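Local coordinates for protein lactoylglutathione lyase (Pseudomonas aeruginosa, PDB 4MTS) that is a metal-binding, two-subunit member of the glyoxalase/bleomycin resistance/dioxygenase superfamily, holding nickel between its two chains in this structure, at residues Leu8-Tyr20 / Ala111-Leu123. Sequence-based numbering, arbitrary orientation.
Sequences LRVADLEAALEFY and AFLEDPDGYKVEL. With NI (nickel (II) ion), chain E.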
loop_
_atom_site.group_PDB
_atom_site.type_symbol
_atom_site.label_atom_id
_atom_site.label_comp_id
_atom_site.label_asym_id
_atom_site.label_seq_id
_atom_site.Cartn_x
_atom_site.Cartn_y
_atom_site.Cartn_z
ATOM N N LEU A 8 2.409 -3.252 6.077
ATOM C CA LEU A 8 3.778 -2.842 6.352
ATOM C C LEU A 8 4.228 -3.424 7.689
ATOM O O LEU A 8 3.455 -3.429 8.630
ATOM C CB LEU A 8 3.888 -1.309 6.448
ATOM C CG LEU A 8 3.485 -0.484 5.190
ATOM C CD1 LEU A 8 3.557 0.956 5.486
ATOM C CD2 LEU A 8 4.340 -0.832 3.952
ATOM N N ARG A 9 5.488 -3.824 7.778
ATOM C CA ARG A 9 6.082 -4.313 9.045
ATOM C C ARG A 9 6.781 -3.138 9.765
ATOM O O ARG A 9 7.473 -2.339 9.137
ATOM C CB ARG A 9 7.071 -5.446 8.777
ATOM C CG ARG A 9 6.406 -6.679 8.135
ATOM C CD ARG A 9 7.386 -7.833 7.932
ATOM N NE ARG A 9 6.701 -8.933 7.238
ATOM C CZ ARG A 9 6.640 -9.056 5.919
ATOM N NH1 ARG A 9 7.252 -8.176 5.138
ATOM N NH2 ARG A 9 5.935 -10.044 5.368
ATOM N N VAL A 10 6.559 -3.012 11.086
ATOM C CA VAL A 10 7.064 -1.913 11.916
ATOM C C VAL A 10 7.861 -2.460 13.091
ATOM O O VAL A 10 7.538 -3.543 13.593
ATOM C CB VAL A 10 5.920 -0.951 12.375
ATOM C CG1 VAL A 10 5.222 -0.327 11.160
ATOM C CG2 VAL A 10 4.907 -1.666 13.271
ATOM N N ALA A 11 8.870 -1.694 13.528
ATOM C CA ALA A 11 9.748 -2.107 14.625
ATOM C C ALA A 11 9.057 -1.937 15.975
ATOM O O ALA A 11 9.286 -2.726 16.885
ATOM C CB ALA A 11 11.058 -1.322 14.583
ATOM N N ASP A 12 8.243 -0.891 16.118
ATOM C CA ASP A 12 7.575 -0.562 17.379
ATOM C C ASP A 12 6.156 -0.211 17.014
ATOM O O ASP A 12 5.919 0.821 16.390
ATOM C CB ASP A 12 8.293 0.652 17.988
ATOM C CG ASP A 12 7.742 1.135 19.310
ATOM O OD1 ASP A 12 6.527 0.929 19.562
ATOM O OD2 ASP A 12 8.455 1.884 19.999
ATOM N N LEU A 13 5.212 -1.077 17.388
ATOM C CA LEU A 13 3.841 -0.880 16.969
ATOM C C LEU A 13 3.210 0.328 17.644
ATOM O O LEU A 13 2.481 1.056 17.008
ATOM C CB LEU A 13 3.004 -2.160 17.133
ATOM C CG LEU A 13 1.511 -2.014 16.766
ATOM C CD1 LEU A 13 1.315 -1.844 15.245
ATOM C CD2 LEU A 13 0.719 -3.159 17.256
ATOM N N GLU A 14 3.510 0.548 18.931
ATOM C CA GLU A 14 2.938 1.713 19.629
ATOM C C GLU A 14 3.433 2.997 19.030
ATOM O O GLU A 14 2.622 3.886 18.843
ATOM C CB GLU A 14 3.176 1.695 21.145
ATOM C CG GLU A 14 2.283 0.697 21.859
ATOM C CD GLU A 14 2.452 -0.715 21.355
ATOM O OE1 GLU A 14 3.608 -1.204 21.351
ATOM O OE2 GLU A 14 1.463 -1.265 20.815
ATOM N N ALA A 15 4.722 3.082 18.653
ATOM C CA ALA A 15 5.279 4.298 18.016
ATOM C C ALA A 15 4.588 4.526 16.654
ATOM O O ALA A 15 4.190 5.668 16.325
ATOM C CB ALA A 15 6.785 4.142 17.807
ATOM N N ALA A 16 4.403 3.435 15.892
ATOM C CA ALA A 16 3.714 3.485 14.600
ATOM C C ALA A 16 2.283 4.000 14.755
ATOM O O ALA A 16 1.908 4.961 14.095
ATOM C CB ALA A 16 3.727 2.102 13.937
ATOM N N LEU A 17 1.471 3.372 15.646
ATOM C CA LEU A 17 0.090 3.784 15.886
ATOM C C LEU A 17 -0.012 5.252 16.321
ATOM O O LEU A 17 -0.927 5.956 15.900
ATOM C CB LEU A 17 -0.570 2.858 16.950
ATOM C CG LEU A 17 -0.873 1.424 16.439
ATOM C CD1 LEU A 17 -1.424 0.541 17.563
ATOM C CD2 LEU A 17 -1.876 1.418 15.289
ATOM N N GLU A 18 0.934 5.711 17.129
ATOM C CA GLU A 18 0.917 7.108 17.579
ATOM C C GLU A 18 1.032 8.030 16.357
ATOM O O GLU A 18 0.297 8.996 16.271
ATOM C CB GLU A 18 2.079 7.371 18.537
ATOM C CG GLU A 18 1.943 6.648 19.871
ATOM C CD GLU A 18 0.600 6.871 20.540
ATOM O OE1 GLU A 18 0.273 8.041 20.835
ATOM O OE2 GLU A 18 -0.167 5.892 20.671
ATOM N N PHE A 19 1.917 7.705 15.417
ATOM C CA PHE A 19 2.043 8.515 14.189
ATOM C C PHE A 19 0.748 8.509 13.398
ATOM O O PHE A 19 0.255 9.575 13.042
ATOM C CB PHE A 19 3.202 8.003 13.327
ATOM C CG PHE A 19 3.304 8.664 11.970
ATOM C CD1 PHE A 19 3.951 9.891 11.818
ATOM C CD2 PHE A 19 2.781 8.049 10.838
ATOM C CE1 PHE A 19 4.040 10.506 10.559
ATOM C CE2 PHE A 19 2.862 8.670 9.582
ATOM C CZ PHE A 19 3.489 9.893 9.449
ATOM N N TYR A 20 0.244 7.304 13.008
ATOM C CA TYR A 20 -0.948 7.248 12.178
ATOM C C TYR A 20 -2.177 7.883 12.783
ATOM O O TYR A 20 -2.929 8.543 12.065
ATOM C CB TYR A 20 -1.203 5.815 11.644
ATOM C CG TYR A 20 -0.127 5.465 10.635
ATOM C CD1 TYR A 20 -0.171 5.975 9.339
ATOM C CD2 TYR A 20 0.995 4.731 11.012
ATOM C CE1 TYR A 20 0.851 5.712 8.424
ATOM C CE2 TYR A 20 2.043 4.501 10.123
ATOM C CZ TYR A 20 1.947 4.967 8.816
ATOM O OH TYR A 20 2.960 4.707 7.915
ATOM N N ALA A 111 2.982 16.935 -0.407
ATOM C CA ALA A 111 3.968 16.962 0.662
ATOM C C ALA A 111 4.330 15.502 0.942
ATOM O O ALA A 111 3.592 14.589 0.554
ATOM C CB ALA A 111 3.360 17.577 1.921
ATOM N N PHE A 112 5.435 15.293 1.616
ATOM C CA PHE A 112 5.854 13.974 2.025
ATOM C C PHE A 112 6.238 13.951 3.466
ATOM O O PHE A 112 6.994 14.822 3.937
ATOM C CB PHE A 112 7.020 13.457 1.187
ATOM C CG PHE A 112 6.571 12.732 -0.057
ATOM C CD1 PHE A 112 6.367 11.355 -0.044
ATOM C CD2 PHE A 112 6.370 13.419 -1.245
ATOM C CE1 PHE A 112 6.010 10.677 -1.210
ATOM C CE2 PHE A 112 5.985 12.742 -2.408
ATOM C CZ PHE A 112 5.800 11.378 -2.375
ATOM N N LEU A 113 5.763 12.918 4.154
ATOM C CA LEU A 113 6.132 12.693 5.554
ATOM C C LEU A 113 6.844 11.367 5.603
ATOM O O LEU A 113 6.725 10.555 4.671
ATOM C CB LEU A 113 4.863 12.566 6.440
ATOM C CG LEU A 113 3.749 13.621 6.349
ATOM C CD1 LEU A 113 2.621 13.300 7.377
ATOM C CD2 LEU A 113 4.309 15.033 6.606
ATOM N N GLU A 114 7.543 11.101 6.721
ATOM C CA GLU A 114 8.048 9.770 6.955
ATOM C C GLU A 114 7.504 9.344 8.279
ATOM O O GLU A 114 7.518 10.138 9.230
ATOM C CB GLU A 114 9.555 9.668 6.945
ATOM C CG GLU A 114 10.128 9.389 5.573
ATOM C CD GLU A 114 11.634 9.216 5.632
ATOM O OE1 GLU A 114 12.270 9.184 4.555
ATOM O OE2 GLU A 114 12.182 9.135 6.757
ATOM N N ASP A 115 7.010 8.108 8.365
ATOM C CA ASP A 115 6.526 7.591 9.647
ATOM C C ASP A 115 7.753 7.190 10.494
ATOM O O ASP A 115 8.915 7.273 10.028
ATOM C CB ASP A 115 5.534 6.389 9.414
ATOM C CG ASP A 115 6.109 5.029 9.008
ATOM O OD1 ASP A 115 7.353 4.863 9.023
ATOM O OD2 ASP A 115 5.323 4.107 8.799
ATOM N N PRO A 116 7.559 6.750 11.755
ATOM C CA PRO A 116 8.725 6.414 12.599
ATOM C C PRO A 116 9.679 5.364 12.050
ATOM O O PRO A 116 10.876 5.408 12.346
ATOM C CB PRO A 116 8.084 5.976 13.928
ATOM C CG PRO A 116 6.802 6.736 13.975
ATOM C CD PRO A 116 6.306 6.659 12.534
ATOM N N ASP A 117 9.156 4.411 11.246
ATOM C CA ASP A 117 9.979 3.395 10.618
ATOM C C ASP A 117 10.641 3.885 9.324
ATOM O O ASP A 117 11.422 3.136 8.735
ATOM C CB ASP A 117 9.168 2.135 10.347
ATOM C CG ASP A 117 8.805 1.461 11.645
ATOM O OD1 ASP A 117 9.576 0.588 12.089
ATOM O OD2 ASP A 117 7.768 1.831 12.227
ATOM N N GLY A 118 10.280 5.075 8.869
ATOM C CA GLY A 118 10.867 5.609 7.644
ATOM C C GLY A 118 10.053 5.393 6.385
ATOM O O GLY A 118 10.512 5.766 5.301
ATOM N N TYR A 119 8.840 4.790 6.497
ATOM C CA TYR A 119 7.967 4.619 5.330
ATOM C C TYR A 119 7.446 5.971 4.922
ATOM O O TYR A 119 7.103 6.806 5.782
ATOM C CB TYR A 119 6.786 3.710 5.655
ATOM C CG TYR A 119 7.192 2.298 5.962
ATOM C CD1 TYR A 119 7.689 1.462 4.963
ATOM C CD2 TYR A 119 7.051 1.775 7.244
ATOM C CE1 TYR A 119 8.041 0.143 5.229
ATOM C CE2 TYR A 119 7.386 0.447 7.522
ATOM C CZ TYR A 119 7.852 -0.372 6.500
ATOM O OH TYR A 119 8.175 -1.679 6.720
ATOM N N LYS A 120 7.403 6.207 3.608
ATOM C CA LYS A 120 6.966 7.479 3.038
ATOM C C LYS A 120 5.469 7.586 2.923
ATOM O O LYS A 120 4.802 6.640 2.471
ATOM C CB LYS A 120 7.577 7.652 1.617
ATOM C CG LYS A 120 9.089 7.888 1.654
ATOM C CD LYS A 120 9.634 8.249 0.276
ATOM C CE LYS A 120 11.145 8.157 0.216
ATOM N NZ LYS A 120 11.640 7.995 -1.180
ATOM N N VAL A 121 4.933 8.729 3.357
ATOM C CA VAL A 121 3.514 9.049 3.259
ATOM C C VAL A 121 3.389 10.272 2.373
ATOM O O VAL A 121 3.958 11.326 2.665
ATOM C CB VAL A 121 2.839 9.254 4.650
ATOM C CG1 VAL A 121 1.383 9.655 4.483
ATOM C CG2 VAL A 121 2.963 7.999 5.514
ATOM N N GLU A 122 2.675 10.112 1.269
ATOM C CA GLU A 122 2.453 11.198 0.320
ATOM C C GLU A 122 1.143 11.880 0.662
ATOM O O GLU A 122 0.082 11.237 0.723
ATOM C CB GLU A 122 2.400 10.598 -1.099
ATOM C CG GLU A 122 2.191 11.618 -2.224
ATOM C CD GLU A 122 2.326 10.979 -3.590
ATOM O OE1 GLU A 122 1.541 10.056 -3.886
ATOM O OE2 GLU A 122 3.288 11.318 -4.317
ATOM N N LEU A 123 1.203 13.185 0.871
ATOM C CA LEU A 123 -0.021 13.967 1.121
ATOM C C LEU A 123 -0.409 14.695 -0.154
ATOM O O LEU A 123 0.427 15.367 -0.748
ATOM C CB LEU A 123 0.206 14.984 2.254
ATOM C CG LEU A 123 0.778 14.465 3.557
ATOM C CD1 LEU A 123 0.927 15.618 4.575
ATOM C CD2 LEU A 123 -0.063 13.312 4.132
HETATM NI NI NI E . 1.701 8.474 -5.287
HETATM O O HOH W 1 7.890 1.666 14.709
#
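Phe19 and Tyr20, within helix 13-23, meet Asp115 where strand 111-114 gives way to a type I turn, a worked example of a hairpin turn docked by both polar and apolar side chains. Three hydrogen bonds join the segments. Tyr20 OH donates to Asp115 OD2 at 2.6 Å, on the anti side of the carboxylate, whose plane stands nearly perpendicular (87°) to the tyrosine ring. Asp115 OD1 accepts from Tyr119 N within the hairpin, the donor lying above the carboxylate plane; chi1 of 75° places the carboxylate between backbone N and carbonyl carbon. Tyr119 OH gives its proton to a lone pair of Arg9 O (2.6 Å), in the carbonyl plane. Asp117 OD1 receives Ala11 N at 2.8 Å on its syn side, nearly straight at 168°, while a water donates to both Asp117 OD2 and Asp12 O.

Apolar packing fills in around these bonds. The CA of Asp115 sits over the Phe19 ring centre (3.7 Å, CH-pi), Val121 CG2 lies at the ring's edge, and Pro116 CD rests 3.5 Å from Phe19 CB. Leu8 CD1 lies over a face of Tyr119, 4.0 Å from its centroid.

Two carboxylates and two phenols thus fix the turn between strands 109-114 and 120-125 against strand 2-9 and helix 13-23. The buried Asp115 is gripped from both sides of the contact, which probably stabilises its charge.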